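Local atomic coordinates of mandelate racemase/muconate lactonizing protein (Paenibacillus sp., PDB entry 3V5C), a protein that probably dehydrates galacturonate, as an enolase-superfamily lyase that binds magnesium in the barrel domain. Residues Ile17-Leu22 with Thr44-Arg49; Ala30-Arg35 with Gly175-Leu180. The protein carries 1 engineered substitution. All coordinates share one frame; numbering follows the deposited sequence.

Interaction 1 of 2, residues Ile17-Leu22 with Thr44-Arg49; sequences IEFAKL and TVDIAR
Glu18 and Arg49 form a hydrogen-bonded pair of the antiparallel strands 17-22 and 44-49, whose short axes come within 4.6 Å. These strands form the beta hairpin of the N-terminal capping domain of the enolase fold. Arg49 grips the carboxylate side-on with two nitrogens: NE reaches Glu18 OE1 at 2.9 Å and NH1 reaches Glu18 OE2 at 2.9 Å. Both oxygens lie near the guanidinium plane, yet each is met from above the carboxylate plane, the two flat groups being turned 52° apart. A water donates to both Glu18 OE1 and Arg49 O, so OE1 takes a proton from the water as well as from Arg49 NE. The guanidinium reaches further, with NH1 bonded to Thr375 OG1 and NH2 to Tyr58 OH, while Ile378 of helix 371-380 touches both residues of the ion pair. On the same face Leu22 CD2 meets Ile47 CG1 at 4.1 Å.

The opposite face carries Phe19, Lys21 and Asp46. Lys21 lies beside Asp46, pointing the same way; its chain bends at chi3 and chi4, and NZ sits 2.7 Å from Asp46 OD1, on the syn lone pair. Phe19 CZ approaches Asp46 CG at 3.7 Å with ring and carboxylate planes 72° apart, and Asp46 OD2 lies in the ring plane at its edge. Trp383 meets the same ring, their planes nearly parallel.

Three pairs of backbone bonds fix the register, the central one joining Ala20 and Ile47 reciprocally. The chemistry therefore implies an ion pair on each face of the hairpin. Glu18 is buried, and its charge is probably balanced by the two-nitrogen grip of Arg49, with a water as a further donor; Lys21 is exposed and Asp46 partly so, and their bridge rests on the single NZ to OD1 bond.

Interaction 2 of 2, residues Ala30-Arg35 with Gly175-Leu180; sequences AGANGR and GRHMPL
Segments 30-35 and 175-180 meet as two irregular loops at Arg35 and Arg176, whose CA atoms are 6.4 Å apart. In the enolase fold this joins the loop between strands 14-30 and 42-52 of the capping domain to the loop that follows strand 167-170 of the barrel and leads into helix 180-198. Asn33 shapes the first loop through an Asx turn: its OD1 accepts from Arg35 N at 2.9 Å, the donor lying above the carbonyl plane, and also from Ile36 N.

The His177 ring sits between two alkyl groups. Ala32 CB lies over one face, 3.9 Å from the ring centroid, a CH-pi contact displaced toward the rim; Arg176 CG stands over the opposite face, also offset toward the rim. CB of His177 points toward 30-35, with CG anti to the carbonyl carbon. At the ring edge, near its plane, NE2 makes a weak, bent bond to Asn33 O, 2.9 Å away with an angle of only 115° at the hydrogen. The stronger partner of NE2 is Ile36 O, so this nitrogen is shared between two carbonyls of one loop. A water adds an indirect link, lying between His177 N, from which it accepts, and Gly34 O, to which it probably donates.

Arg176 reaches the other loop with a chain extended from CG to NE. Its CB rests 3.7 Å from Gly34 O, and the guanidinium approaches Arg35 edge-on. There NH1 donates to Arg35 O at 2.7 Å, with an angle of 156° at the hydrogen and the oxygen only 3° out of the guanidinium plane.

Overall arrangement
The two contacts involve the same N-terminal region but treat it differently. Interaction 1 lies within the hairpin of strands 14-30 and 42-52, is mostly buried, and covers 623 Å²; interaction 2 covers 210 Å², is partly exposed, and ties the loop between those same strands to the barrel. Their centres are 33 Å apart and their nearest atoms about 12 Å, without touching. Repeated backbone bonds and two salt bridges characterise the first. The second relies on side chains donating to backbone carbonyls and a CH-pi contact. A water bridges both contacts. In interaction 2 the Arg35 side chain is about 10 Å from a bound magnesium ion.

Interaction 1 of 2, residues Ile17-Leu22 with Thr44-Arg49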
loop_
_atom_site.group_PDB
_atom_site.type_symbol
_atom_site.label_atom_id
_atom_site.label_comp_id
_atom_site.label_asym_id
_atom_site.label_seq_id
_atom_site.Cartn_x
_atom_site.Cartn_y
_atom_site.Cartn_z
ATOM N N ILE A 17 -7.795 24.480 -7.011
ATOM C CA ILE A 17 -7.641 23.273 -6.210
ATOM C C ILE A 17 -8.982 23.013 -5.535
ATOM O O ILE A 17 -9.538 23.902 -4.893
ATOM C CB ILE A 17 -6.541 23.431 -5.138
ATOM C CG1 ILE A 17 -5.171 23.617 -5.800
ATOM C CG2 ILE A 17 -6.521 22.190 -4.211
ATOM C CD1 ILE A 17 -4.083 24.076 -4.816
ATOM N N GLU A 18 -9.509 21.798 -5.709
ATOM C CA GLU A 18 -10.785 21.419 -5.127
ATOM C C GLU A 18 -10.596 20.129 -4.355
ATOM O O GLU A 18 -9.741 19.316 -4.702
ATOM C CB GLU A 18 -11.823 21.218 -6.218
ATOM C CG GLU A 18 -12.038 22.453 -7.066
ATOM C CD GLU A 18 -12.790 22.139 -8.344
ATOM O OE1 GLU A 18 -12.136 21.769 -9.345
ATOM O OE2 GLU A 18 -14.029 22.255 -8.335
ATOM N N PHE A 19 -11.404 19.953 -3.315
ATOM C CA PHE A 19 -11.244 18.831 -2.397
ATOM C C PHE A 19 -12.581 18.200 -2.086
ATOM O O PHE A 19 -13.570 18.896 -1.856
ATOM C CB PHE A 19 -10.608 19.324 -1.097
ATOM C CG PHE A 19 -10.426 18.249 -0.066
ATOM C CD1 PHE A 19 -11.414 18.002 0.877
ATOM C CD2 PHE A 19 -9.278 17.476 -0.054
ATOM C CE1 PHE A 19 -11.240 16.994 1.828
ATOM C CE2 PHE A 19 -9.103 16.474 0.892
ATOM C CZ PHE A 19 -10.083 16.233 1.825
ATOM N N ALA A 20 -12.594 16.875 -2.015
ATOM C CA ALA A 20 -13.802 16.150 -1.647
ATOM C C ALA A 20 -13.456 14.799 -1.065
ATOM O O ALA A 20 -12.394 14.244 -1.353
ATOM C CB ALA A 20 -14.702 15.973 -2.854
ATOM N N LYS A 21 -14.367 14.258 -0.265
ATOM C CA LYS A 21 -14.193 12.918 0.296
ATOM C C LYS A 21 -15.133 11.978 -0.434
ATOM O O LYS A 21 -16.342 12.218 -0.466
ATOM C CB LYS A 21 -14.485 12.929 1.803
ATOM C CG LYS A 21 -14.527 11.556 2.468
ATOM C CD LYS A 21 -14.970 11.652 3.930
ATOM C CE LYS A 21 -14.066 12.572 4.744
ATOM N NZ LYS A 21 -12.708 11.983 4.960
ATOM N N LEU A 22 -14.565 10.951 -1.072
ATOM C CA LEU A 22 -15.320 9.918 -1.775
ATOM C C LEU A 22 -15.545 8.725 -0.846
ATOM O O LEU A 22 -14.737 8.472 0.044
ATOM C CB LEU A 22 -14.557 9.448 -3.022
ATOM C CG LEU A 22 -14.765 10.235 -4.323
ATOM C CD1 LEU A 22 -14.627 11.718 -4.119
ATOM C CD2 LEU A 22 -13.803 9.725 -5.395
ATOM N N THR A 44 -13.342 5.194 2.651
ATOM C CA THR A 44 -13.329 6.525 2.066
ATOM C C THR A 44 -11.985 6.823 1.445
ATOM O O THR A 44 -10.978 6.174 1.764
ATOM C CB THR A 44 -13.645 7.627 3.089
ATOM O OG1 THR A 44 -12.650 7.628 4.122
ATOM C CG2 THR A 44 -15.009 7.403 3.704
ATOM N N VAL A 45 -11.989 7.796 0.538
ATOM C CA VAL A 45 -10.767 8.328 -0.060
ATOM C C VAL A 45 -10.886 9.848 -0.168
ATOM O O VAL A 45 -11.784 10.374 -0.847
ATOM C CB VAL A 45 -10.513 7.766 -1.467
ATOM C CG1 VAL A 45 -9.242 8.394 -2.075
ATOM C CG2 VAL A 45 -10.392 6.236 -1.435
ATOM N N ASP A 46 -9.986 10.564 0.496
ATOM C CA ASP A 46 -9.926 12.013 0.309
ATOM C C ASP A 46 -9.204 12.331 -1.010
ATOM O O ASP A 46 -8.096 11.834 -1.280
ATOM C CB ASP A 46 -9.199 12.678 1.476
ATOM C CG ASP A 46 -10.011 12.683 2.765
ATOM O OD1 ASP A 46 -11.190 12.250 2.755
ATOM O OD2 ASP A 46 -9.453 13.148 3.792
ATOM N N ILE A 47 -9.845 13.140 -1.843
ATOM C CA ILE A 47 -9.348 13.398 -3.187
ATOM C C ILE A 47 -9.249 14.897 -3.422
ATOM O O ILE A 47 -10.076 15.661 -2.930
ATOM C CB ILE A 47 -10.315 12.780 -4.225
ATOM C CG1 ILE A 47 -10.222 11.248 -4.194
ATOM C CG2 ILE A 47 -10.068 13.331 -5.633
ATOM C CD1 ILE A 47 -8.928 10.705 -4.716
ATOM N N ALA A 48 -8.224 15.314 -4.151
ATOM C CA ALA A 48 -8.189 16.669 -4.678
ATOM C C ALA A 48 -8.188 16.630 -6.197
ATOM O O ALA A 48 -7.641 15.719 -6.821
ATOM C CB ALA A 48 -6.964 17.428 -4.172
ATOM N N ARG A 49 -8.787 17.656 -6.786
ATOM C CA ARG A 49 -8.769 17.879 -8.210
ATOM C C ARG A 49 -8.002 19.192 -8.424
ATOM O O ARG A 49 -8.386 20.231 -7.883
ATOM C CB ARG A 49 -10.209 18.004 -8.717
ATOM C CG ARG A 49 -10.363 18.344 -10.194
ATOM C CD ARG A 49 -11.809 18.068 -10.652
ATOM N NE ARG A 49 -12.775 19.060 -10.173
ATOM C CZ ARG A 49 -14.099 18.881 -10.175
ATOM N NH1 ARG A 49 -14.902 19.850 -9.752
ATOM N NH2 ARG A 49 -14.624 17.734 -10.592
HETATM O O HOH W 1 -9.472 22.033 -9.780
#

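Interaction 2 of 2, residues Ala30-Arg35 with Gly175-Leu180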
loop_
_atom_site.group_PDB
_atom_site.type_symbol
_atom_site.label_atom_id
_atom_site.label_comp_id
_atom_site.label_asym_id
_atom_site.label_seq_id
_atom_site.Cartn_x
_atom_site.Cartn_y
_atom_site.Cartn_z
ATOM N N ALA A 30 -14.194 -6.395 6.924
ATOM C CA ALA A 30 -12.937 -6.780 7.559
ATOM C C ALA A 30 -13.074 -6.774 9.073
ATOM O O ALA A 30 -13.536 -5.795 9.663
ATOM C CB ALA A 30 -11.811 -5.830 7.124
ATOM N N GLY A 31 -12.698 -7.884 9.694
ATOM C CA GLY A 31 -12.797 -8.027 11.138
ATOM C C GLY A 31 -11.705 -7.303 11.899
ATOM O O GLY A 31 -11.097 -6.358 11.387
ATOM N N ALA A 32 -11.492 -7.743 13.138
ATOM C CA ALA A 32 -10.458 -7.188 13.994
ATOM C C ALA A 32 -9.070 -7.577 13.504
ATOM O O ALA A 32 -8.915 -8.460 12.662
ATOM C CB ALA A 32 -10.662 -7.668 15.436
ATOM N N ASN A 33 -8.054 -6.888 14.025
ATOM C CA ASN A 33 -6.679 -7.352 13.877
ATOM C C ASN A 33 -6.047 -7.502 15.253
ATOM O O ASN A 33 -6.739 -7.403 16.265
ATOM C CB ASN A 33 -5.845 -6.460 12.943
ATOM C CG ASN A 33 -5.542 -5.092 13.533
ATOM O OD1 ASN A 33 -5.687 -4.873 14.730
ATOM N ND2 ASN A 33 -5.123 -4.153 12.672
ATOM N N GLY A 34 -4.745 -7.762 15.284
ATOM C CA GLY A 34 -4.062 -8.010 16.541
ATOM C C GLY A 34 -4.300 -6.970 17.634
ATOM O O GLY A 34 -4.325 -7.308 18.827
ATOM N N ARG A 35 -4.453 -5.705 17.238
ATOM C CA ARG A 35 -4.498 -4.603 18.204
ATOM C C ARG A 35 -5.822 -3.875 18.349
ATOM O O ARG A 35 -6.091 -3.313 19.409
ATOM C CB ARG A 35 -3.410 -3.569 17.890
ATOM C CG ARG A 35 -3.526 -2.979 16.504
ATOM C CD ARG A 35 -2.467 -1.899 16.291
ATOM N NE ARG A 35 -2.678 -0.770 17.189
ATOM C CZ ARG A 35 -3.439 0.286 16.903
ATOM N NH1 ARG A 35 -3.569 1.265 17.782
ATOM N NH2 ARG A 35 -4.070 0.371 15.734
ATOM N N GLY A 175 -3.078 -11.678 21.502
ATOM C CA GLY A 175 -2.559 -10.480 22.139
ATOM C C GLY A 175 -3.634 -9.674 22.852
ATOM O O GLY A 175 -3.410 -9.091 23.913
ATOM N N ARG A 176 -4.820 -9.631 22.256
ATOM C CA ARG A 176 -5.906 -8.845 22.810
ATOM C C ARG A 176 -7.256 -9.572 22.757
ATOM O O ARG A 176 -7.952 -9.637 23.764
ATOM C CB ARG A 176 -6.020 -7.508 22.075
ATOM C CG ARG A 176 -7.184 -6.684 22.560
ATOM C CD ARG A 176 -7.225 -5.305 21.936
ATOM N NE ARG A 176 -8.302 -4.540 22.554
ATOM C CZ ARG A 176 -8.730 -3.348 22.148
ATOM N NH1 ARG A 176 -8.181 -2.746 21.097
ATOM N NH2 ARG A 176 -9.717 -2.757 22.805
ATOM N N HIS A 177 -7.630 -10.113 21.599
ATOM C CA HIS A 177 -9.021 -10.533 21.392
ATOM C C HIS A 177 -9.421 -11.939 21.863
ATOM O O HIS A 177 -10.610 -12.214 22.067
ATOM C CB HIS A 177 -9.423 -10.356 19.926
ATOM C CG HIS A 177 -9.241 -8.959 19.415
ATOM N ND1 HIS A 177 -10.004 -7.897 19.853
ATOM C CD2 HIS A 177 -8.382 -8.451 18.499
ATOM C CE1 HIS A 177 -9.616 -6.795 19.236
ATOM N NE2 HIS A 177 -8.630 -7.103 18.417
ATOM N N MET A 178 -8.443 -12.827 21.990
ATOM C CA MET A 178 -8.658 -14.182 22.490
ATOM C C MET A 178 -7.638 -14.443 23.580
ATOM O O MET A 178 -6.637 -13.745 23.662
ATOM C CB MET A 178 -8.432 -15.214 21.380
ATOM C CG MET A 178 -9.420 -15.196 20.231
ATOM S SD MET A 178 -9.090 -16.556 19.103
ATOM C CE MET A 178 -9.487 -17.976 20.148
ATOM N N PRO A 179 -7.875 -15.459 24.415
ATOM C CA PRO A 179 -6.881 -15.861 25.410
ATOM C C PRO A 179 -5.568 -16.147 24.699
ATOM O O PRO A 179 -5.548 -16.643 23.568
ATOM C CB PRO A 179 -7.483 -17.135 26.006
ATOM C CG PRO A 179 -8.969 -16.900 25.887
ATOM C CD PRO A 179 -9.121 -16.238 24.531
ATOM N N LEU A 180 -4.469 -15.806 25.362
ATOM C CA LEU A 180 -3.145 -15.865 24.761
ATOM C C LEU A 180 -2.805 -17.185 24.062
ATOM O O LEU A 180 -2.461 -17.211 22.879
ATOM C CB LEU A 180 -2.102 -15.576 25.835
ATOM C CG LEU A 180 -0.653 -15.601 25.376
ATOM C CD1 LEU A 180 -0.396 -14.469 24.398
ATOM C CD2 LEU A 180 0.280 -15.512 26.581
HETATM O O HOH W 2 -5.520 -9.752 19.454
#